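Local coordinates for protein oxidase/hydroxylase (Streptomyces hygroscopicus subsp. hygroscopicus, PDB 4XCB) that binds hygromycin B, 2-oxoglutarate and a metal ion, and probably acts as a 2-oxoglutarate-dependent dioxygenase in the oxidative chemistry of orthosomycin biosynthesis, at residues A[85-90]-A[232-237]; A[122-127]-A[248-253]; A[136-141]-A[203-208]. All coordinates share one frame; numbering follows the deposited sequence.

Contact 1: A[85-90]-A[232-237]; sequences PLRLLE and FTEWRE. With HY0 (hygromycin b variant), chain G.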
loop_
_atom_site.group_PDB
_atom_site.type_symbol
_atom_site.label_atom_id
_atom_site.label_comp_id
_atom_site.label_asym_id
_atom_site.label_seq_id
_atom_site.Cartn_x
_atom_site.Cartn_y
_atom_site.Cartn_z
ATOM N N PRO A 85 -14.230 13.649 -8.332
ATOM C CA PRO A 85 -15.302 14.643 -8.398
ATOM C C PRO A 85 -15.425 15.306 -7.033
ATOM O O PRO A 85 -15.474 14.618 -6.023
ATOM C CB PRO A 85 -16.549 13.818 -8.758
ATOM C CG PRO A 85 -16.014 12.572 -9.392
ATOM C CD PRO A 85 -14.692 12.303 -8.707
ATOM N N LEU A 86 -15.441 16.631 -7.024
ATOM C CA LEU A 86 -15.222 17.429 -5.828
ATOM C C LEU A 86 -16.486 17.973 -5.186
ATOM O O LEU A 86 -17.446 18.340 -5.873
ATOM C CB LEU A 86 -14.325 18.605 -6.188
ATOM C CG LEU A 86 -13.177 19.052 -5.297
ATOM C CD1 LEU A 86 -12.409 17.886 -4.677
ATOM C CD2 LEU A 86 -12.272 19.904 -6.167
ATOM N N ARG A 87 -16.447 18.072 -3.863
ATOM C CA ARG A 87 -17.489 18.745 -3.105
ATOM C C ARG A 87 -16.850 19.642 -2.046
ATOM O O ARG A 87 -15.828 19.294 -1.463
ATOM C CB ARG A 87 -18.421 17.713 -2.472
ATOM C CG ARG A 87 -19.589 18.300 -1.728
ATOM C CD ARG A 87 -20.371 17.218 -0.989
ATOM N NE ARG A 87 -21.594 17.803 -0.463
ATOM C CZ ARG A 87 -22.490 17.170 0.280
ATOM N NH1 ARG A 87 -22.311 15.901 0.624
ATOM N NH2 ARG A 87 -23.577 17.820 0.686
ATOM N N LEU A 88 -17.432 20.811 -1.823
ATOM C CA LEU A 88 -17.024 21.692 -0.735
ATOM C C LEU A 88 -17.576 21.173 0.585
ATOM O O LEU A 88 -18.795 21.043 0.736
ATOM C CB LEU A 88 -17.512 23.119 -1.010
ATOM C CG LEU A 88 -17.273 24.130 0.111
ATOM C CD1 LEU A 88 -15.799 24.427 0.277
ATOM C CD2 LEU A 88 -18.045 25.417 -0.175
ATOM N N LEU A 89 -16.698 20.871 1.545
ATOM C CA LEU A 89 -17.158 20.216 2.778
ATOM C C LEU A 89 -17.334 21.187 3.942
ATOM O O LEU A 89 -18.152 20.957 4.840
ATOM C CB LEU A 89 -16.191 19.104 3.185
ATOM C CG LEU A 89 -16.007 18.000 2.155
ATOM C CD1 LEU A 89 -15.000 17.023 2.731
ATOM C CD2 LEU A 89 -17.311 17.304 1.810
ATOM N N GLU A 90 -16.585 22.280 3.914
ATOM C CA GLU A 90 -16.682 23.303 4.958
ATOM C C GLU A 90 -15.947 24.570 4.561
ATOM O O GLU A 90 -15.078 24.548 3.699
ATOM C CB GLU A 90 -16.129 22.792 6.288
ATOM C CG GLU A 90 -14.717 22.269 6.180
ATOM C CD GLU A 90 -14.148 21.843 7.522
ATOM O OE1 GLU A 90 -13.145 21.103 7.520
ATOM O OE2 GLU A 90 -14.689 22.250 8.573
ATOM N N PHE A 232 -18.537 12.362 0.169
ATOM C CA PHE A 232 -18.316 12.774 1.556
ATOM C C PHE A 232 -19.437 13.705 2.001
ATOM O O PHE A 232 -19.912 14.523 1.210
ATOM C CB PHE A 232 -16.966 13.489 1.736
ATOM C CG PHE A 232 -15.807 12.563 2.017
ATOM C CD1 PHE A 232 -15.774 11.280 1.502
ATOM C CD2 PHE A 232 -14.733 13.007 2.774
ATOM C CE1 PHE A 232 -14.691 10.443 1.761
ATOM C CE2 PHE A 232 -13.656 12.184 3.024
ATOM C CZ PHE A 232 -13.630 10.913 2.524
ATOM N N THR A 233 -19.870 13.575 3.253
ATOM C CA THR A 233 -20.832 14.528 3.813
ATOM C C THR A 233 -20.152 15.841 4.212
ATOM O O THR A 233 -18.946 15.878 4.483
ATOM C CB THR A 233 -21.560 13.967 5.056
ATOM O OG1 THR A 233 -20.610 13.660 6.085
ATOM C CG2 THR A 233 -22.372 12.741 4.715
ATOM N N GLU A 234 -20.924 16.928 4.267
ATOM C CA GLU A 234 -20.360 18.194 4.729
ATOM C C GLU A 234 -19.859 18.003 6.154
ATOM O O GLU A 234 -20.408 17.185 6.896
ATOM C CB GLU A 234 -21.385 19.322 4.632
ATOM C CG GLU A 234 -21.615 19.761 3.196
ATOM C CD GLU A 234 -22.817 20.673 3.022
ATOM O OE1 GLU A 234 -23.512 20.940 4.022
ATOM O OE2 GLU A 234 -23.062 21.108 1.875
ATOM N N TRP A 235 -18.820 18.738 6.550
ATOM C CA TRP A 235 -18.236 18.462 7.861
ATOM C C TRP A 235 -19.183 18.750 9.015
ATOM O O TRP A 235 -19.841 19.794 9.076
ATOM C CB TRP A 235 -16.941 19.240 8.106
ATOM C CG TRP A 235 -16.353 18.810 9.400
ATOM C CD1 TRP A 235 -15.607 17.690 9.628
ATOM C CD2 TRP A 235 -16.516 19.448 10.677
ATOM N NE1 TRP A 235 -15.278 17.601 10.961
ATOM C CE2 TRP A 235 -15.823 18.666 11.624
ATOM C CE3 TRP A 235 -17.172 20.605 11.107
ATOM C CZ2 TRP A 235 -15.768 19.006 12.971
ATOM C CZ3 TRP A 235 -17.107 20.943 12.450
ATOM C CH2 TRP A 235 -16.417 20.146 13.361
ATOM N N ARG A 236 -19.239 17.788 9.924
ATOM C CA ARG A 236 -19.973 17.912 11.172
ATOM C C ARG A 236 -19.282 17.041 12.208
ATOM O O ARG A 236 -18.825 15.944 11.886
ATOM C CB ARG A 236 -21.429 17.491 10.986
ATOM C CG ARG A 236 -22.176 17.246 12.276
ATOM C CD ARG A 236 -23.527 16.601 12.006
ATOM N NE ARG A 236 -24.067 15.983 13.212
ATOM C CZ ARG A 236 -25.017 15.056 13.216
ATOM N NH1 ARG A 236 -25.538 14.635 12.070
ATOM N NH2 ARG A 236 -25.447 14.549 14.365
ATOM N N GLU A 237 -19.168 17.535 13.435
ATOM C CA GLU A 237 -18.572 16.751 14.501
ATOM C C GLU A 237 -19.555 15.681 14.961
ATOM O O GLU A 237 -20.727 15.959 15.160
ATOM C CB GLU A 237 -18.167 17.648 15.670
ATOM C CG GLU A 237 -17.529 16.899 16.816
ATOM C CD GLU A 237 -16.943 17.845 17.846
ATOM O OE1 GLU A 237 -16.425 18.912 17.447
ATOM O OE2 GLU A 237 -17.009 17.527 19.051
HETATM C C1 HY0 G . -12.354 16.686 17.972
HETATM C C2 HY0 G . -12.578 16.065 19.332
HETATM C C3 HY0 G . -13.738 16.762 20.028
HETATM C C4 HY0 G . -13.449 18.255 20.176
HETATM C C5 HY0 G . -13.104 18.895 18.829
HETATM C C6 HY0 G . -12.027 18.155 18.098
HETATM N N7 HY0 G . -12.881 14.697 19.153
HETATM O O8 HY0 G . -11.252 16.037 17.382
HETATM N N9 HY0 G . -14.601 18.890 20.720
HETATM C C10 HY0 G . -14.615 18.675 22.164
HETATM O O11 HY0 G . -12.647 20.208 19.074
HETATM C C12 HY0 G . -10.509 19.286 14.887
HETATM C C13 HY0 G . -10.596 19.007 16.363
HETATM O O14 HY0 G . -10.123 20.060 17.167
HETATM C C15 HY0 G . -8.780 20.333 16.879
HETATM C C16 HY0 G . -8.754 21.045 15.563
HETATM C C17 HY0 G . -9.319 20.040 14.478
HETATM O O18 HY0 G . -11.935 18.723 16.760
HETATM C C19 HY0 G . -8.212 21.222 17.982
HETATM O O20 HY0 G . -8.078 20.435 19.168
HETATM O O21 HY0 G . -9.539 22.177 15.605
HETATM O O22 HY0 G . -9.622 20.754 13.354
HETATM C C23 HY0 G . -10.994 20.449 13.039
HETATM C C24 HY0 G . -11.638 21.657 12.448
HETATM C C25 HY0 G . -12.965 21.285 11.804
HETATM C C26 HY0 G . -12.798 20.139 10.827
HETATM C C27 HY0 G . -12.200 18.985 11.558
HETATM O O28 HY0 G . -10.967 19.399 12.102
HETATM O O29 HY0 G . -11.660 20.016 14.302
HETATM O O30 HY0 G . -11.922 22.641 13.448
HETATM O O31 HY0 G . -13.501 22.432 11.185
HETATM O O32 HY0 G . -11.964 20.500 9.724
HETATM C C33 HY0 G . -11.937 17.808 10.601
HETATM C C34 HY0 G . -11.836 16.528 11.390
HETATM O O35 HY0 G . -13.104 16.084 11.826
HETATM N N36 HY0 G . -10.694 18.020 9.959
HETATM O O HOH W 1 -21.299 20.793 -0.324
HETATM O O HOH W 2 -19.543 21.779 7.502
#
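With CG anti to the backbone N (chi1 -177°) and the rest of its chain extended, Arg87 reaches from its strand to loop 232-237; Trp235 also has CG anti to its N, whereas Glu90 holds CG in the crowded position between N and the carbonyl carbon (chi1 55°). The planar tip of Arg87 serves two partners. NH1 donates to Phe232 O at 2.8 Å along a carbonyl lone pair, though the N-H is bent at 136°, and NH2 forms a salt bridge of 3.5 Å with Glu234 OE2. Glu234 CG covers one guanidinium face, and a water accepting from Arg87 NE lies 2.8 Å from Glu234 OE2. Next to these polar groups, Leu89 packs against Phe232: CD2 is 3.8 Å from Phe232 CB, and CD1 meets the edge of the phenyl ring. Strand 86-96 belongs to the larger antiparallel sheet of the double-stranded beta-helix, and here a classic beta bulge sets Leu89 and Glu90 together opposite Gly226 of the adjacent strand. Leu89 O accepts from Trp235 N at 2.9 Å, with the donor above the carbonyl plane. The bulge itself brings Glu90 to the hygromycin B pocket, where a carboxylate suits sugar hydroxyls: Glu90 OE1 accepts from ligand O32 at 2.6 Å and OE2 from O31. The Trp235 indole lays one face against ligand C26, while NE1 donates to O35 at 2.8 Å.

Contact 2: A[122-127]-A[248-253]; sequences DLSITH and AGYVDH. With HY0 (hygromycin b variant), chain G.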
loop_
_atom_site.group_PDB
_atom_site.type_symbol
_atom_site.label_atom_id
_atom_site.label_comp_id
_atom_site.label_asym_id
_atom_site.label_seq_id
_atom_site.Cartn_x
_atom_site.Cartn_y
_atom_site.Cartn_z
ATOM N N ASP A 122 -8.434 6.163 9.937
ATOM C CA ASP A 122 -9.602 7.021 9.757
ATOM C C ASP A 122 -9.765 7.157 8.265
ATOM O O ASP A 122 -8.931 7.789 7.604
ATOM C CB ASP A 122 -9.407 8.396 10.412
ATOM C CG ASP A 122 -10.661 9.266 10.359
ATOM O OD1 ASP A 122 -11.548 9.047 9.501
ATOM O OD2 ASP A 122 -10.758 10.186 11.201
ATOM N N LEU A 123 -10.828 6.562 7.726
ATOM C CA LEU A 123 -10.945 6.468 6.281
ATOM C C LEU A 123 -11.237 7.842 5.659
ATOM O O LEU A 123 -11.030 8.016 4.465
ATOM C CB LEU A 123 -11.997 5.416 5.883
ATOM C CG LEU A 123 -11.499 3.969 6.099
ATOM C CD1 LEU A 123 -12.510 2.935 5.601
ATOM C CD2 LEU A 123 -10.140 3.707 5.458
ATOM N N SER A 124 -11.618 8.838 6.466
ATOM C CA SER A 124 -11.870 10.183 5.934
ATOM C C SER A 124 -10.587 10.872 5.497
ATOM O O SER A 124 -10.616 11.845 4.731
ATOM C CB SER A 124 -12.593 11.072 6.967
ATOM O OG SER A 124 -11.806 11.274 8.133
ATOM N N ILE A 125 -9.454 10.392 6.001
ATOM C CA ILE A 125 -8.180 10.996 5.681
ATOM C C ILE A 125 -7.169 10.000 5.134
ATOM O O ILE A 125 -6.003 10.329 4.987
ATOM C CB ILE A 125 -7.531 11.681 6.919
ATOM C CG1 ILE A 125 -7.574 10.739 8.128
ATOM C CG2 ILE A 125 -8.225 13.008 7.212
ATOM C CD1 ILE A 125 -6.774 11.226 9.339
ATOM N N THR A 126 -7.616 8.782 4.863
ATOM C CA THR A 126 -6.741 7.744 4.346
ATOM C C THR A 126 -6.520 7.969 2.850
ATOM O O THR A 126 -7.461 7.990 2.054
ATOM C CB THR A 126 -7.328 6.351 4.650
ATOM O OG1 THR A 126 -7.258 6.111 6.064
ATOM C CG2 THR A 126 -6.560 5.278 3.947
ATOM N N HIS A 127 -5.264 8.174 2.471
ATOM C CA HIS A 127 -4.974 8.626 1.134
ATOM C C HIS A 127 -4.059 7.665 0.404
ATOM O O HIS A 127 -3.429 6.789 1.007
ATOM C CB HIS A 127 -4.359 10.024 1.180
ATOM C CG HIS A 127 -3.127 10.099 2.017
ATOM N ND1 HIS A 127 -1.863 10.037 1.477
ATOM C CD2 HIS A 127 -2.961 10.215 3.355
ATOM C CE1 HIS A 127 -0.969 10.118 2.446
ATOM N NE2 HIS A 127 -1.609 10.225 3.596
ATOM N N ALA A 248 -24.861 11.133 10.530
ATOM C CA ALA A 248 -23.743 11.500 9.677
ATOM C C ALA A 248 -22.760 12.379 10.422
ATOM O O ALA A 248 -23.140 13.115 11.316
ATOM C CB ALA A 248 -24.244 12.209 8.433
ATOM N N GLY A 249 -21.499 12.277 10.048
ATOM C CA GLY A 249 -20.486 13.164 10.570
ATOM C C GLY A 249 -19.148 12.486 10.686
ATOM O O GLY A 249 -18.946 11.349 10.258
ATOM N N TYR A 250 -18.231 13.205 11.295
ATOM C CA TYR A 250 -16.846 12.780 11.373
ATOM C C TYR A 250 -16.481 12.507 12.826
ATOM O O TYR A 250 -16.628 13.372 13.695
ATOM C CB TYR A 250 -15.932 13.846 10.761
ATOM C CG TYR A 250 -16.144 14.029 9.272
ATOM C CD1 TYR A 250 -17.303 14.631 8.781
ATOM C CD2 TYR A 250 -15.195 13.596 8.355
ATOM C CE1 TYR A 250 -17.510 14.788 7.423
ATOM C CE2 TYR A 250 -15.393 13.754 6.983
ATOM C CZ TYR A 250 -16.548 14.367 6.529
ATOM O OH TYR A 250 -16.770 14.521 5.179
ATOM N N VAL A 251 -16.012 11.293 13.078
ATOM C CA VAL A 251 -15.571 10.895 14.412
ATOM C C VAL A 251 -14.057 10.853 14.443
ATOM O O VAL A 251 -13.438 9.951 13.876
ATOM C CB VAL A 251 -16.136 9.514 14.822
ATOM C CG1 VAL A 251 -15.689 9.162 16.241
ATOM C CG2 VAL A 251 -17.657 9.489 14.713
ATOM N N ASP A 252 -13.448 11.841 15.094
ATOM C CA ASP A 252 -11.997 11.943 15.070
ATOM C C ASP A 252 -11.320 10.911 15.962
ATOM O O ASP A 252 -11.842 10.524 17.010
ATOM C CB ASP A 252 -11.542 13.343 15.491
ATOM C CG ASP A 252 -11.945 14.426 14.494
ATOM O OD1 ASP A 252 -12.431 14.100 13.391
ATOM O OD2 ASP A 252 -11.754 15.620 14.814
ATOM N N HIS A 253 -10.141 10.488 15.527
ATOM C CA HIS A 253 -9.266 9.656 16.340
ATOM C C HIS A 253 -8.548 10.562 17.341
ATOM O O HIS A 253 -8.845 11.750 17.390
ATOM C CB HIS A 253 -8.295 8.876 15.440
ATOM C CG HIS A 253 -8.976 7.855 14.578
ATOM N ND1 HIS A 253 -8.411 6.632 14.272
ATOM C CD2 HIS A 253 -10.185 7.870 13.971
ATOM C CE1 HIS A 253 -9.247 5.943 13.519
ATOM N NE2 HIS A 253 -10.325 6.677 13.310
HETATM C C1 HY0 G . -12.354 16.686 17.972
HETATM C C2 HY0 G . -12.578 16.065 19.332
HETATM C C3 HY0 G . -13.738 16.762 20.028
HETATM C C4 HY0 G . -13.449 18.255 20.176
HETATM C C5 HY0 G . -13.104 18.895 18.829
HETATM C C6 HY0 G . -12.027 18.155 18.098
HETATM N N7 HY0 G . -12.881 14.697 19.153
HETATM O O8 HY0 G . -11.252 16.037 17.382
HETATM N N9 HY0 G . -14.601 18.890 20.720
HETATM C C10 HY0 G . -14.615 18.675 22.164
HETATM O O11 HY0 G . -12.647 20.208 19.074
HETATM C C12 HY0 G . -10.509 19.286 14.887
HETATM C C13 HY0 G . -10.596 19.007 16.363
HETATM O O14 HY0 G . -10.123 20.060 17.167
HETATM C C15 HY0 G . -8.780 20.333 16.879
HETATM C C16 HY0 G . -8.754 21.045 15.563
HETATM C C17 HY0 G . -9.319 20.040 14.478
HETATM O O18 HY0 G . -11.935 18.723 16.760
HETATM C C19 HY0 G . -8.212 21.222 17.982
HETATM O O20 HY0 G . -8.078 20.435 19.168
HETATM O O21 HY0 G . -9.539 22.177 15.605
HETATM O O22 HY0 G . -9.622 20.754 13.354
HETATM C C23 HY0 G . -10.994 20.449 13.039
HETATM C C24 HY0 G . -11.638 21.657 12.448
HETATM C C25 HY0 G . -12.965 21.285 11.804
HETATM C C26 HY0 G . -12.798 20.139 10.827
HETATM C C27 HY0 G . -12.200 18.985 11.558
HETATM O O28 HY0 G . -10.967 19.399 12.102
HETATM O O29 HY0 G . -11.660 20.016 14.302
HETATM O O30 HY0 G . -11.922 22.641 13.448
HETATM O O31 HY0 G . -13.501 22.432 11.185
HETATM O O32 HY0 G . -11.964 20.500 9.724
HETATM C C33 HY0 G . -11.937 17.808 10.601
HETATM C C34 HY0 G . -11.836 16.528 11.390
HETATM O O35 HY0 G . -13.104 16.084 11.826
HETATM N N36 HY0 G . -10.694 18.020 9.959
HETATM O O HOH W 3 -12.689 12.377 11.461
HETATM O O HOH W 4 -8.962 11.287 12.880
HETATM O O HOH W 5 -13.807 8.665 11.528
#
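A loop that lines the hygromycin B pocket of the double-stranded beta-helix, 248-253, meets the neighbouring loop 122-127, folded as an Asx turn within a type I beta turn from Asp122 to Ile125. Direct hydrogen bonds hold this turn rather than bridge the loops. Asp122 OD1 takes two of them from above its carboxylate plane, from Ser124 N at 3.0 Å and from Ser124 OG at 2.6 Å; Asp122 O accepts from Ile125 N and Thr126 OG1. Waters carry the polar link across. One donates to Asp122 OD2 at 2.7 Å and accepts from His253 N, another donates to Asp122 OD2 at 2.9 Å and to Asp252 OD1 at 2.6 Å, and a third joins Asp122 OD1 to Val251 O. The backbone puts Asp122 CB over one face of the His253 imidazole, a CH-pi contact 3.8 Å from the ring centroid and 25° off its normal, and CG anti to N (chi1 -174°) turns the carboxylate toward Ser124 and the waters; a hydrogen bond from His253 ND1 to Glu110 O fixes the ring. An alanine at Asp122 would lose the carboxylate, and with it the bonds to Ser124 and the acceptor for the three waters, which would probably loosen the 122-127 turn and its link to 248-253. Apolar contact is slighter: Ser124 CB meets the edge of the Tyr250 ring; the Tyr250 hydroxyl is hydrogen-bonded to Thr233 O, and Phe231 of a second subunit packs on Asp122 and Ser124. Asp252 grips the ligand with both oxygens, OD1 accepting from O35 and OD2 from O8, each at 2.6 Å.

Contact 3: A[136-141]-A[203-208]; sequences CPYVKA and LNEALM. With HY0 (hygromycin b variant), chain G; AKG (2-oxoglutaric acid), chain F.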
loop_
_atom_site.group_PDB
_atom_site.type_symbol
_atom_site.label_atom_id
_atom_site.label_comp_id
_atom_site.label_asym_id
_atom_site.label_seq_id
_atom_site.Cartn_x
_atom_site.Cartn_y
_atom_site.Cartn_z
ATOM N N CYS A 136 -6.077 12.162 -2.234
ATOM C CA CYS A 136 -6.291 12.485 -0.823
ATOM C C CYS A 136 -7.731 12.893 -0.622
ATOM O O CYS A 136 -8.190 13.845 -1.238
ATOM C CB CYS A 136 -5.373 13.616 -0.358
ATOM S SG CYS A 136 -3.636 13.337 -0.745
ATOM N N PRO A 137 -8.450 12.178 0.245
ATOM C CA PRO A 137 -9.892 12.444 0.287
ATOM C C PRO A 137 -10.297 13.692 1.084
ATOM O O PRO A 137 -11.432 14.137 0.909
ATOM C CB PRO A 137 -10.453 11.178 0.933
ATOM C CG PRO A 137 -9.357 10.693 1.797
ATOM C CD PRO A 137 -8.072 11.027 1.082
ATOM N N TYR A 138 -9.441 14.242 1.937
ATOM C CA TYR A 138 -9.849 15.406 2.705
ATOM C C TYR A 138 -8.691 16.368 2.728
ATOM O O TYR A 138 -7.680 16.089 3.370
ATOM C CB TYR A 138 -10.262 15.021 4.132
ATOM C CG TYR A 138 -11.210 15.993 4.800
ATOM C CD1 TYR A 138 -12.429 15.561 5.296
ATOM C CD2 TYR A 138 -10.899 17.335 4.914
ATOM C CE1 TYR A 138 -13.308 16.438 5.900
ATOM C CE2 TYR A 138 -11.764 18.223 5.523
ATOM C CZ TYR A 138 -12.967 17.771 6.014
ATOM O OH TYR A 138 -13.857 18.641 6.620
ATOM N N VAL A 139 -8.817 17.471 1.997
ATOM C CA VAL A 139 -7.780 18.491 1.987
ATOM C C VAL A 139 -8.376 19.862 2.300
ATOM O O VAL A 139 -9.584 20.124 2.086
ATOM C CB VAL A 139 -7.032 18.531 0.640
ATOM C CG1 VAL A 139 -6.412 17.149 0.330
ATOM C CG2 VAL A 139 -7.963 18.943 -0.459
ATOM N N LYS A 140 -7.531 20.732 2.838
ATOM C CA LYS A 140 -7.913 22.083 3.168
ATOM C C LYS A 140 -7.055 23.077 2.441
ATOM O O LYS A 140 -5.851 22.871 2.279
ATOM C CB LYS A 140 -7.801 22.337 4.665
ATOM C CG LYS A 140 -8.929 21.804 5.472
ATOM C CD LYS A 140 -8.837 22.346 6.880
ATOM C CE LYS A 140 -9.855 21.676 7.765
ATOM N NZ LYS A 140 -9.530 21.904 9.208
ATOM N N ALA A 141 -7.671 24.169 2.018
ATOM C CA ALA A 141 -6.921 25.338 1.601
ATOM C C ALA A 141 -7.038 26.372 2.702
ATOM O O ALA A 141 -8.122 26.882 2.980
ATOM C CB ALA A 141 -7.441 25.887 0.278
ATOM N N LEU A 203 -3.351 21.584 2.452
ATOM C CA LEU A 203 -3.065 20.668 3.558
ATOM C C LEU A 203 -3.775 19.322 3.411
ATOM O O LEU A 203 -4.991 19.266 3.287
ATOM C CB LEU A 203 -3.481 21.323 4.874
ATOM C CG LEU A 203 -3.372 20.525 6.169
ATOM C CD1 LEU A 203 -1.917 20.156 6.422
ATOM C CD2 LEU A 203 -3.914 21.355 7.323
ATOM N N ASN A 204 -3.005 18.245 3.427
ATOM C CA ASN A 204 -3.537 16.888 3.584
ATOM C C ASN A 204 -3.963 16.698 5.032
ATOM O O ASN A 204 -3.120 16.743 5.926
ATOM C CB ASN A 204 -2.457 15.862 3.206
ATOM C CG ASN A 204 -2.983 14.426 3.171
ATOM O OD1 ASN A 204 -3.999 14.113 3.776
ATOM N ND2 ASN A 204 -2.268 13.546 2.463
ATOM N N GLU A 205 -5.243 16.474 5.292
ATOM C CA GLU A 205 -5.697 16.436 6.681
ATOM C C GLU A 205 -5.186 15.199 7.421
ATOM O O GLU A 205 -5.343 15.086 8.635
ATOM C CB GLU A 205 -7.225 16.533 6.747
ATOM C CG GLU A 205 -7.712 17.988 6.613
ATOM C CD GLU A 205 -7.296 18.852 7.794
ATOM O OE1 GLU A 205 -7.615 18.495 8.947
ATOM O OE2 GLU A 205 -6.644 19.893 7.571
ATOM N N ALA A 206 -4.520 14.308 6.703
ATOM C CA ALA A 206 -3.831 13.190 7.353
ATOM C C ALA A 206 -2.619 13.661 8.167
ATOM O O ALA A 206 -2.187 12.957 9.086
ATOM C CB ALA A 206 -3.406 12.164 6.316
ATOM N N LEU A 207 -2.086 14.834 7.838
ATOM C CA LEU A 207 -0.904 15.357 8.529
ATOM C C LEU A 207 -1.254 15.711 9.965
ATOM O O LEU A 207 -2.287 16.287 10.220
ATOM C CB LEU A 207 -0.370 16.579 7.790
ATOM C CG LEU A 207 0.953 17.127 8.300
ATOM C CD1 LEU A 207 2.064 16.136 7.965
ATOM C CD2 LEU A 207 1.202 18.444 7.616
ATOM N N MET A 208 -0.389 15.364 10.918
ATOM C CA MET A 208 -0.605 15.776 12.290
ATOM C C MET A 208 -0.039 17.164 12.450
ATOM O O MET A 208 1.150 17.361 12.229
ATOM C CB MET A 208 0.066 14.830 13.284
ATOM C CG MET A 208 -0.169 15.259 14.726
ATOM S SD MET A 208 0.611 14.154 15.918
ATOM C CE MET A 208 -0.360 12.672 15.658
HETATM C C1 HY0 G . -12.354 16.686 17.972
HETATM C C2 HY0 G . -12.578 16.065 19.332
HETATM C C3 HY0 G . -13.738 16.762 20.028
HETATM C C4 HY0 G . -13.449 18.255 20.176
HETATM C C5 HY0 G . -13.104 18.895 18.829
HETATM C C6 HY0 G . -12.027 18.155 18.098
HETATM N N7 HY0 G . -12.881 14.697 19.153
HETATM O O8 HY0 G . -11.252 16.037 17.382
HETATM N N9 HY0 G . -14.601 18.890 20.720
HETATM C C10 HY0 G . -14.615 18.675 22.164
HETATM O O11 HY0 G . -12.647 20.208 19.074
HETATM C C12 HY0 G . -10.509 19.286 14.887
HETATM C C13 HY0 G . -10.596 19.007 16.363
HETATM O O14 HY0 G . -10.123 20.060 17.167
HETATM C C15 HY0 G . -8.780 20.333 16.879
HETATM C C16 HY0 G . -8.754 21.045 15.563
HETATM C C17 HY0 G . -9.319 20.040 14.478
HETATM O O18 HY0 G . -11.935 18.723 16.760
HETATM C C19 HY0 G . -8.212 21.222 17.982
HETATM O O20 HY0 G . -8.078 20.435 19.168
HETATM O O21 HY0 G . -9.539 22.177 15.605
HETATM O O22 HY0 G . -9.622 20.754 13.354
HETATM C C23 HY0 G . -10.994 20.449 13.039
HETATM C C24 HY0 G . -11.638 21.657 12.448
HETATM C C25 HY0 G . -12.965 21.285 11.804
HETATM C C26 HY0 G . -12.798 20.139 10.827
HETATM C C27 HY0 G . -12.200 18.985 11.558
HETATM O O28 HY0 G . -10.967 19.399 12.102
HETATM O O29 HY0 G . -11.660 20.016 14.302
HETATM O O30 HY0 G . -11.922 22.641 13.448
HETATM O O31 HY0 G . -13.501 22.432 11.185
HETATM O O32 HY0 G . -11.964 20.500 9.724
HETATM C C33 HY0 G . -11.937 17.808 10.601
HETATM C C34 HY0 G . -11.836 16.528 11.390
HETATM O O35 HY0 G . -13.104 16.084 11.826
HETATM N N36 HY0 G . -10.694 18.020 9.959
HETATM C C1 AKG F . -7.407 23.931 11.563
HETATM O O1 AKG F . -7.742 22.706 11.611
HETATM O O2 AKG F . -8.287 24.844 11.561
HETATM C C2 AKG F . -5.950 24.302 11.502
HETATM O O5 AKG F . -5.146 23.395 11.387
HETATM C C3 AKG F . -5.529 25.757 11.627
HETATM C C4 AKG F . -4.161 26.045 11.056
HETATM C C5 AKG F . -3.710 27.436 11.472
HETATM O O3 AKG F . -2.652 27.926 10.986
HETATM O O4 AKG F . -4.401 28.091 12.299
HETATM O O HOH W 6 -6.719 13.191 3.176
HETATM O O HOH W 7 -7.508 20.111 10.828
HETATM O O HOH W 8 -6.510 22.120 9.178
#
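Backbone hydrogen bonds zip the two strands together. Lys140 and Leu203 form an antiparallel hydrogen-bonded pair, Lys140 N donating to Leu203 O at 3.0 Å and Leu203 N returning to Lys140 O at 2.8 Å, both in the carbonyl planes. Just past the strand end Glu205 N donates to Tyr138 O at 3.1 Å, and Val139 CA adds a CH...O contact to Leu203 O. In the turn from Asn204 to Leu207, asparagine suits the Asx turn, Asn204 OD1 accepting from Ala206 N. Strands 139-144 and 200-204 are neighbours in the larger sheet of the cupin-type double-stranded beta-helix. Glu205, an Fe(2+) ligand in another structure of the protein, is bent at chi2 (-66°), so that its carboxylate lies beside Lys140; here nickel is held by His105 and His209, and waters donate to both Glu205 carboxylate oxygens. The Tyr138 ring lies alongside Glu205, pointing the same way, with CD2 3.7 Å from Glu205 CG. Charged contacts are looser. Lys140 makes a long salt bridge from NZ to Glu205 OE2 of 3.9 Å, bridged by a water that accepts from NZ and donates to OE2 at 2.7 Å. The long, extended lysine reaches both ligands: NZ donates to O32 of hygromycin B at 2.9 Å, bonds to Tyr92 OH and lies 3.1 Å from O1 of 2-oxoglutarate, where its positive charge would probably favour the carboxylate.

From the N terminus, 85-90 comes first on strand 86-96 and meets 232-237 much later, so contact 1 closes a loop of just over half the chain. Contact 2 opens at 122-127 within that loop but closes beyond it at 248-253, so the two cross. Contact 3, joining 136-141 to 203-208, falls within both loops. Contact 1 ties the larger sheet to the loop after strand 220-229, contact 2 ties the loop before strand 128-130 to the later part of that C-terminal loop, and contact 3 binds neighbouring strands. Arg236 O meets Tyr250 N between contacts 1 and 2, and Tyr138 OH meets Glu90 OE1 between contacts 1 and 3, joining them around the hygromycin B ligand.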